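Local coordinates for protein malate dehydrogenase (Entamoeba histolytica, PDB 3I0P) that binds NAD and, as a malate dehydrogenase, probably catalyses the reversible NAD-dependent oxidation of malate to oxaloacetate, at residues E29-M34 with T71-I76. Sequence-based numbering, arbitrary orientation.
Sequences EENARM and TAKPSI
The N-terminal turn of helix 29-45 meets the loop that leads into 75-79, a strand at one margin of the seven-stranded mixed sheet of this malate/L-lactate dehydrogenase family protein. The two backbones stay apart, the nearest CA atoms (Asn-31 and Thr-71) being 7.0 Å from each other, so the helix reaches the loop through side chains, one meeting loop backbone and one the side chain of Lys-73. Asn-31 reaches straight across: with CG anti to its carbonyl carbon, its ND2 donates to the backbone O of Ala-72 at 2.9 Å. The N-H...O angle is 156° and the acceptor lies close to the amide plane, yet the donor sits above the carbonyl plane of Ala-72, not on a lone pair. ND2 also donates to the O of Pro-70, so the amide nitrogen of this buried residue is shared between two loop carbonyls, which should limit rotation of the amide. Its other end, OD1, rests against Lys-73, 3.5 Å from CE, where the lysine chain crosses obliquely.

Lys-73 lies just ahead of strand 75-79, which pairs with strand 83-87 through the backbones of Ser-75 and Asp-87. Its side chain bends at chi2 (-94°) and then runs extended, carrying NZ back toward the helix. There it forms a salt bridge with OE1 of Glu-30, NZ to OE1 3.0 Å. Glu-30 has CG anti to its backbone N (chi1 -167°) and an extended chain; the two side chains cross at about a right angle, and NZ also lies 3.9 Å from CB of Glu-30. Asp-28, which accepts a hydrogen bond from the N of Asn-31, adds a long, weak ion pair to the same ammonium, consistent with stabilisation of its charged form. Helix 93-111 touches Asn-31 through Val-95 and both Met-34 and Pro-74 through Ile-99.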
loop_
_atom_site.group_PDB
_atom_site.type_symbol
_atom_site.label_atom_id
_atom_site.label_comp_id
_atom_site.label_asym_id
_atom_site.label_seq_id
_atom_site.Cartn_x
_atom_site.Cartn_y
_atom_site.Cartn_z
ATOM N N GLU A 29 29.008 -18.350 -9.183
ATOM C CA GLU A 29 28.072 -19.423 -9.501
ATOM C C GLU A 29 26.744 -19.315 -8.737
ATOM O O GLU A 29 25.665 -19.455 -9.335
ATOM C CB GLU A 29 28.718 -20.798 -9.319
ATOM C CG GLU A 29 27.892 -21.929 -9.904
ATOM C CD GLU A 29 26.883 -22.512 -8.928
ATOM O OE1 GLU A 29 26.980 -22.247 -7.708
ATOM O OE2 GLU A 29 25.995 -23.257 -9.385
ATOM N N GLU A 30 26.815 -19.072 -7.430
ATOM C CA GLU A 30 25.594 -18.904 -6.651
ATOM C C GLU A 30 24.794 -17.688 -7.147
ATOM O O GLU A 30 23.568 -17.767 -7.267
ATOM C CB GLU A 30 25.891 -18.807 -5.155
ATOM C CG GLU A 30 24.640 -18.946 -4.272
ATOM C CD GLU A 30 24.922 -18.718 -2.786
ATOM O OE1 GLU A 30 26.075 -18.352 -2.425
ATOM O OE2 GLU A 30 23.979 -18.911 -1.980
ATOM N N ASN A 31 25.490 -16.586 -7.448
ATOM C CA ASN A 31 24.860 -15.408 -8.050
ATOM C C ASN A 31 24.094 -15.741 -9.330
ATOM O O ASN A 31 22.960 -15.291 -9.507
ATOM C CB ASN A 31 25.886 -14.308 -8.329
ATOM C CG ASN A 31 26.305 -13.541 -7.070
ATOM O OD1 ASN A 31 25.947 -13.907 -5.940
ATOM N ND2 ASN A 31 27.083 -12.470 -7.268
ATOM N N ALA A 32 24.699 -16.539 -10.215
ATOM C CA ALA A 32 24.021 -16.950 -11.449
ATOM C C ALA A 32 22.713 -17.662 -11.128
ATOM O O ALA A 32 21.714 -17.437 -11.798
ATOM C CB ALA A 32 24.916 -17.830 -12.308
ATOM N N ARG A 33 22.726 -18.502 -10.091
ATOM C CA ARG A 33 21.534 -19.228 -9.663
ATOM C C ARG A 33 20.437 -18.323 -9.096
ATOM O O ARG A 33 19.269 -18.467 -9.456
ATOM C CB ARG A 33 21.884 -20.342 -8.674
ATOM C CG ARG A 33 22.056 -21.698 -9.336
ATOM C CD ARG A 33 22.300 -22.798 -8.321
ATOM N NE ARG A 33 23.538 -22.600 -7.576
ATOM C CZ ARG A 33 23.630 -22.585 -6.251
ATOM N NH1 ARG A 33 22.555 -22.772 -5.486
ATOM N NH2 ARG A 33 24.818 -22.402 -5.683
ATOM N N MET A 34 20.815 -17.390 -8.229
ATOM C CA MET A 34 19.850 -16.473 -7.635
ATOM C C MET A 34 19.171 -15.635 -8.715
ATOM O O MET A 34 17.958 -15.506 -8.720
ATOM C CB MET A 34 20.512 -15.581 -6.578
ATOM C CG MET A 34 20.909 -16.311 -5.293
ATOM S SD MET A 34 21.618 -15.185 -4.073
ATOM C CE MET A 34 21.855 -16.254 -2.655
ATOM N N THR A 71 30.117 -10.751 -9.570
ATOM C CA THR A 71 30.662 -11.598 -8.487
ATOM C C THR A 71 30.432 -10.989 -7.111
ATOM O O THR A 71 30.842 -11.554 -6.097
ATOM C CB THR A 71 32.190 -11.907 -8.643
ATOM O OG1 THR A 71 32.936 -10.687 -8.691
ATOM C CG2 THR A 71 32.471 -12.726 -9.887
ATOM N N ALA A 72 29.766 -9.838 -7.085
ATOM C CA ALA A 72 29.571 -9.078 -5.857
ATOM C C ALA A 72 28.536 -9.707 -4.940
ATOM O O ALA A 72 27.583 -10.344 -5.397
ATOM C CB ALA A 72 29.178 -7.655 -6.184
ATOM N N LYS A 73 28.739 -9.514 -3.642
ATOM C CA LYS A 73 27.778 -9.921 -2.628
ATOM C C LYS A 73 27.516 -8.702 -1.743
ATOM O O LYS A 73 28.364 -7.808 -1.677
ATOM C CB LYS A 73 28.333 -11.083 -1.803
ATOM C CG LYS A 73 28.780 -12.294 -2.617
ATOM C CD LYS A 73 27.690 -13.361 -2.738
ATOM C CE LYS A 73 28.250 -14.630 -3.395
ATOM N NZ LYS A 73 27.344 -15.796 -3.205
ATOM N N PRO A 74 26.340 -8.641 -1.076
ATOM C CA PRO A 74 26.049 -7.498 -0.199
ATOM C C PRO A 74 26.926 -7.471 1.055
ATOM O O PRO A 74 27.433 -8.516 1.471
ATOM C CB PRO A 74 24.587 -7.728 0.185
ATOM C CG PRO A 74 24.411 -9.201 0.079
ATOM C CD PRO A 74 25.198 -9.565 -1.143
ATOM N N SER A 75 27.103 -6.286 1.639
ATOM C CA SER A 75 27.846 -6.128 2.893
ATOM C C SER A 75 26.941 -5.592 3.991
ATOM O O SER A 75 26.177 -4.649 3.771
ATOM C CB SER A 75 29.021 -5.162 2.718
ATOM O OG SER A 75 29.950 -5.631 1.759
ATOM N N ILE A 76 27.042 -6.185 5.178
ATOM C CA ILE A 76 26.296 -5.718 6.341
ATOM C C ILE A 76 26.891 -4.388 6.822
ATOM O O ILE A 76 28.061 -4.328 7.205
ATOM C CB ILE A 76 26.284 -6.788 7.472
ATOM C CG1 ILE A 76 25.477 -8.013 7.032
ATOM C CG2 ILE A 76 25.694 -6.224 8.744
ATOM C CD1 ILE A 76 25.839 -9.305 7.742
#